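Local structure of Alpha/beta hydrolase (Novosphingobium aromaticivorans, 3BWX) at residues D129-S135 / D239-T245; A101-S105 / H265-L269. The protein probably acts as a hydrolase of the alpha/beta hydrolase superfamily and carries bound calcium in the crystal. The protein carries 1 engineered substitution. Residues are numbered along the deposited sequence.

Contact 1 of 2, residues D129-S135 / D239-T245; sequences DVGPEVS and DILSAQT
I240, a buried residue, lays its side chain (chi1 and chi2 m) over the 129-135 loop, CD1 in apolar contact with V134 CG1 (4.0 Å), CG2 touching D129 O (3.5 Å). D129 has a left-handed helical backbone (60/43); V130 and G131 are extended and P132 turns the chain. The CA atoms of V130 and L241 lie 5.6 Å apart, V130 pointing away; S135 CA comes 4.6 Å from I240 CA. Glycine suits position 131: a CB would clash with L241 CD1. S135 N donates to I240 O (2.9 Å), T245 OG1 to E133 OE1 (2.7 Å); W219 holds E133 OE2. One water links E133 O, S242 N and T245 OG1; another accepts from G131 N (3.0 Å), near E133 O (2.8 Å) and I240 O (3.0 Å). In alpha/beta hydrolases catalytic residues sit on loops after the parallel strands; D129, hydrogen-bonded through OD2 to H265 and S238, is probably the triad acid. The segments connect strands 122-128 and 230-235 to helices 136-145 and 243-250; helix 219-225 packs on P132.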
loop_
_atom_site.group_PDB
_atom_site.type_symbol
_atom_site.label_atom_id
_atom_site.label_comp_id
_atom_site.label_asym_id
_atom_site.label_seq_id
_atom_site.Cartn_x
_atom_site.Cartn_y
_atom_site.Cartn_z
ATOM N N ASP A 129 -0.326 -6.032 -6.818
ATOM C CA ASP A 129 -1.300 -7.100 -6.519
ATOM C C ASP A 129 -2.711 -6.585 -6.320
ATOM O O ASP A 129 -3.434 -6.959 -5.382
ATOM C CB ASP A 129 -0.852 -8.038 -5.379
ATOM C CG ASP A 129 -1.439 -9.446 -5.515
ATOM O OD1 ASP A 129 -1.089 -10.087 -6.493
ATOM O OD2 ASP A 129 -2.285 -9.862 -4.700
ATOM N N VAL A 130 -3.100 -5.670 -7.177
ATOM C CA VAL A 130 -4.449 -5.191 -7.188
ATOM C C VAL A 130 -4.779 -4.788 -8.620
ATOM O O VAL A 130 -3.912 -4.359 -9.376
ATOM C CB VAL A 130 -4.651 -4.061 -6.203
ATOM C CG1 VAL A 130 -3.794 -2.851 -6.548
ATOM C CG2 VAL A 130 -6.139 -3.779 -6.050
ATOM N N GLY A 131 -6.047 -4.945 -8.969
ATOM C CA GLY A 131 -6.552 -4.597 -10.287
ATOM C C GLY A 131 -8.022 -4.208 -10.249
ATOM O O GLY A 131 -8.629 -4.190 -9.205
ATOM N N PRO A 132 -8.588 -3.866 -11.422
ATOM C CA PRO A 132 -9.980 -3.410 -11.493
ATOM C C PRO A 132 -11.010 -4.516 -11.300
ATOM O O PRO A 132 -12.202 -4.232 -11.357
ATOM C CB PRO A 132 -10.076 -2.837 -12.899
ATOM C CG PRO A 132 -9.047 -3.635 -13.707
ATOM C CD PRO A 132 -7.931 -3.863 -12.745
ATOM N N GLU A 133 -10.564 -5.754 -11.138
ATOM C CA GLU A 133 -11.418 -6.877 -10.725
ATOM C C GLU A 133 -10.740 -7.461 -9.513
ATOM O O GLU A 133 -9.565 -7.841 -9.576
ATOM C CB GLU A 133 -11.531 -7.950 -11.817
ATOM C CG GLU A 133 -12.280 -7.474 -13.052
ATOM C CD GLU A 133 -12.188 -8.396 -14.280
ATOM O OE1 GLU A 133 -11.189 -9.153 -14.466
ATOM O OE2 GLU A 133 -13.127 -8.314 -15.108
ATOM N N VAL A 134 -11.481 -7.523 -8.411
ATOM C CA VAL A 134 -10.969 -8.008 -7.140
ATOM C C VAL A 134 -11.658 -9.340 -6.803
ATOM O O VAL A 134 -12.887 -9.421 -6.832
ATOM C CB VAL A 134 -11.213 -6.955 -6.067
ATOM C CG1 VAL A 134 -10.664 -7.408 -4.738
ATOM C CG2 VAL A 134 -10.583 -5.639 -6.515
ATOM N N SER A 135 -10.868 -10.368 -6.489
ATOM C CA SER A 135 -11.379 -11.727 -6.283
ATOM C C SER A 135 -12.119 -11.735 -4.952
ATOM O O SER A 135 -11.623 -11.162 -3.987
ATOM C CB SER A 135 -10.243 -12.777 -6.272
ATOM O OG SER A 135 -9.476 -12.785 -7.473
ATOM N N ASP A 239 -5.019 -14.361 -3.954
ATOM C CA ASP A 239 -6.481 -14.479 -3.814
ATOM C C ASP A 239 -7.231 -13.152 -4.053
ATOM O O ASP A 239 -8.438 -13.064 -3.763
ATOM C CB ASP A 239 -6.877 -15.138 -2.481
ATOM C CG ASP A 239 -6.608 -14.275 -1.252
ATOM O OD1 ASP A 239 -6.092 -13.118 -1.335
ATOM O OD2 ASP A 239 -6.985 -14.762 -0.159
ATOM N N ILE A 240 -6.543 -12.139 -4.568
ATOM C CA ILE A 240 -7.100 -10.783 -4.740
ATOM C C ILE A 240 -7.060 -10.440 -6.217
ATOM O O ILE A 240 -8.016 -9.952 -6.780
ATOM C CB ILE A 240 -6.368 -9.737 -3.873
ATOM C CG1 ILE A 240 -6.822 -9.850 -2.411
ATOM C CG2 ILE A 240 -6.583 -8.265 -4.419
ATOM C CD1 ILE A 240 -8.114 -9.052 -2.067
ATOM N N LEU A 241 -5.958 -10.764 -6.858
ATOM C CA LEU A 241 -5.755 -10.481 -8.292
ATOM C C LEU A 241 -5.550 -11.819 -8.999
ATOM O O LEU A 241 -4.548 -12.507 -8.716
ATOM C CB LEU A 241 -4.564 -9.561 -8.485
ATOM C CG LEU A 241 -4.228 -9.243 -9.941
ATOM C CD1 LEU A 241 -5.402 -8.526 -10.629
ATOM C CD2 LEU A 241 -2.979 -8.390 -10.097
ATOM N N SER A 242 -6.502 -12.188 -9.860
ATOM C CA SER A 242 -6.411 -13.409 -10.621
ATOM C C SER A 242 -5.403 -13.295 -11.779
ATOM O O SER A 242 -5.119 -12.180 -12.276
ATOM C CB SER A 242 -7.798 -13.798 -11.148
ATOM O OG SER A 242 -8.170 -13.041 -12.296
ATOM N N ALA A 243 -4.843 -14.441 -12.185
ATOM C CA ALA A 243 -3.966 -14.464 -13.352
ATOM C C ALA A 243 -4.667 -13.940 -14.603
ATOM O O ALA A 243 -4.070 -13.221 -15.422
ATOM C CB ALA A 243 -3.393 -15.873 -13.596
ATOM N N GLN A 244 -5.948 -14.279 -14.727
ATOM C CA GLN A 244 -6.745 -13.842 -15.855
ATOM C C GLN A 244 -6.880 -12.312 -15.927
ATOM O O GLN A 244 -6.688 -11.710 -16.980
ATOM C CB GLN A 244 -8.133 -14.514 -15.821
ATOM C CG GLN A 244 -8.704 -14.651 -17.203
ATOM C CD GLN A 244 -10.145 -15.186 -17.265
ATOM O OE1 GLN A 244 -10.538 -16.084 -16.530
ATOM N NE2 GLN A 244 -10.926 -14.620 -18.169
ATOM N N THR A 245 -7.214 -11.688 -14.804
ATOM C CA THR A 245 -7.359 -10.230 -14.747
ATOM C C THR A 245 -6.028 -9.522 -15.042
ATOM O O THR A 245 -5.955 -8.521 -15.786
ATOM C CB THR A 245 -7.893 -9.808 -13.359
ATOM O OG1 THR A 245 -9.208 -10.374 -13.145
ATOM C CG2 THR A 245 -7.946 -8.301 -13.247
HETATM O O HOH W 1 -7.616 -7.103 -7.689
HETATM O O HOH W 2 -8.991 -10.567 -10.193
#

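Contact 2 of 2, residues A101-S105 / H265-L269; sequences AIGTS and HAPTL. With EDO (1,2-ethanediol), chain F.
Residues 101-104 form the extended end of strand 99-104, and S105 then turns abruptly into a strained conformation (58/-122) just before helix 106-117. The 265-269 loop runs almost antiparallel to this end (163° between directions), with T104 and A266 nearest at 7.5 Å between CA atoms. A cis peptide links H265 to A266, and L269 has a left-handed helical backbone (75/5). The side chains of I102, T104 and S105 all start toward the loop. S105 (chi1 m) places OG 2.9 Å from NE2 of H265 (chi1 t). This sharp strand-to-helix turn within a Gly-x-Ser-x-Gly sequence matches the nucleophile elbow of alpha/beta hydrolases, with S105 the probable nucleophile and H265 the probable catalytic base, its ND1 hydrogen-bonded to OD2 of D129, the probable acid. Beside them, small A266 lets T104 CG2 approach its CB to 4.0 Å, while T104 OG1 hydrogen-bonds N128. T268 OG1, hydrogen-bonded to D270 N, lies 2.6 Å from O1 of a 1,2-ethanediol probably from the crystallisation liquor. L269 (chi1 m, chi2 t) brings CD1 3.9 Å from I102 CG2, an aliphatic pair also touched by L48 of helix 46-52.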
loop_
_atom_site.group_PDB
_atom_site.type_symbol
_atom_site.label_atom_id
_atom_site.label_comp_id
_atom_site.label_asym_id
_atom_site.label_seq_id
_atom_site.Cartn_x
_atom_site.Cartn_y
_atom_site.Cartn_z
ATOM N N ALA A 101 3.760 6.784 -8.627
ATOM C CA ALA A 101 2.895 6.198 -7.615
ATOM C C ALA A 101 3.173 4.707 -7.530
ATOM O O ALA A 101 3.120 3.998 -8.562
ATOM C CB ALA A 101 1.409 6.465 -7.964
ATOM N N ILE A 102 3.453 4.186 -6.332
ATOM C CA ILE A 102 3.595 2.738 -6.067
ATOM C C ILE A 102 2.502 2.384 -5.068
ATOM O O ILE A 102 2.600 2.813 -3.950
ATOM C CB ILE A 102 4.995 2.366 -5.502
ATOM C CG1 ILE A 102 6.097 2.770 -6.478
ATOM C CG2 ILE A 102 4.977 0.875 -5.142
ATOM C CD1 ILE A 102 7.528 2.388 -6.042
ATOM N N GLY A 103 1.477 1.615 -5.458
ATOM C CA GLY A 103 0.310 1.370 -4.617
ATOM C C GLY A 103 0.037 -0.111 -4.420
ATOM O O GLY A 103 -0.080 -0.875 -5.408
ATOM N N THR A 104 0.002 -0.522 -3.146
ATOM C CA THR A 104 -0.284 -1.870 -2.779
ATOM C C THR A 104 -1.722 -2.033 -2.383
ATOM O O THR A 104 -2.177 -1.362 -1.480
ATOM C CB THR A 104 0.639 -2.332 -1.680
ATOM O OG1 THR A 104 1.972 -2.380 -2.209
ATOM C CG2 THR A 104 0.233 -3.759 -1.224
ATOM N N SER A 105 -2.433 -2.935 -3.063
ATOM C CA SER A 105 -3.807 -3.244 -2.662
ATOM C C SER A 105 -4.687 -1.974 -2.684
ATOM O O SER A 105 -4.803 -1.326 -3.721
ATOM C CB SER A 105 -3.789 -3.931 -1.287
ATOM O OG SER A 105 -2.827 -4.967 -1.300
ATOM N N HIS A 265 -1.113 -12.680 -2.077
ATOM C CA HIS A 265 -1.429 -11.278 -1.869
ATOM C C HIS A 265 -0.756 -10.755 -0.613
ATOM O O HIS A 265 -1.116 -11.166 0.469
ATOM C CB HIS A 265 -2.940 -11.059 -1.749
ATOM C CG HIS A 265 -3.310 -9.619 -1.612
ATOM N ND1 HIS A 265 -3.329 -8.742 -2.688
ATOM C CD2 HIS A 265 -3.655 -8.891 -0.523
ATOM C CE1 HIS A 265 -3.717 -7.550 -2.255
ATOM N NE2 HIS A 265 -3.907 -7.611 -0.943
ATOM N N ALA A 266 0.195 -9.822 -0.686
ATOM C CA ALA A 266 0.844 -9.218 -1.863
ATOM C C ALA A 266 2.386 -9.403 -1.775
ATOM O O ALA A 266 2.956 -9.588 -0.685
ATOM C CB ALA A 266 0.499 -7.737 -1.929
ATOM N N PRO A 267 3.086 -9.298 -2.930
ATOM C CA PRO A 267 4.538 -9.131 -2.900
ATOM C C PRO A 267 4.937 -8.037 -1.905
ATOM O O PRO A 267 4.241 -7.032 -1.750
ATOM C CB PRO A 267 4.882 -8.739 -4.331
ATOM C CG PRO A 267 3.801 -9.439 -5.139
ATOM C CD PRO A 267 2.582 -9.241 -4.313
ATOM N N THR A 268 6.042 -8.251 -1.168
ATOM C CA THR A 268 6.501 -7.305 -0.184
ATOM C C THR A 268 7.231 -6.108 -0.859
ATOM O O THR A 268 7.442 -5.066 -0.207
ATOM C CB THR A 268 7.478 -7.947 0.808
ATOM O OG1 THR A 268 8.651 -8.374 0.116
ATOM C CG2 THR A 268 6.819 -9.114 1.578
ATOM N N LEU A 269 7.639 -6.317 -2.137
ATOM C CA LEU A 269 8.504 -5.444 -2.940
ATOM C C LEU A 269 9.975 -5.534 -2.523
ATOM O O LEU A 269 10.823 -4.767 -3.023
ATOM C CB LEU A 269 7.982 -3.980 -2.901
ATOM C CG LEU A 269 6.506 -3.813 -3.256
ATOM C CD1 LEU A 269 6.084 -2.362 -3.214
ATOM C CD2 LEU A 269 6.152 -4.428 -4.603
HETATM C C1 EDO F . 10.882 -11.698 0.852
HETATM O O1 EDO F . 10.081 -10.523 0.693
HETATM C C2 EDO F . 12.014 -11.652 -0.128
HETATM O O2 EDO F . 12.986 -10.784 0.456
#

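How the contacts relate
The segments come along the chain as 101-105, 129-135, 239-245 and 265-269, so contact 2 brackets contact 1 in sequence. Their centres are 13 Å apart, at the C-terminal edge of the mixed central sheet: 101-105 ends strand 99-104, while 129-135 and 265-269 are loops and 239-245 a loop running into helix 243-250, following strands 122-128, 255-260 and 230-235 respectively. They meet directly where D129 OD2 lies 2.5 Å from H265 ND1, a probable hydrogen bond, and where V130 CG1 packs 3.4 Å from S105 O. S105, D129 and H265, in chain order, are consistent with a catalytic triad assembled from the ends of three parallel strands, its acid after the sixth strand rather than the usual seventh.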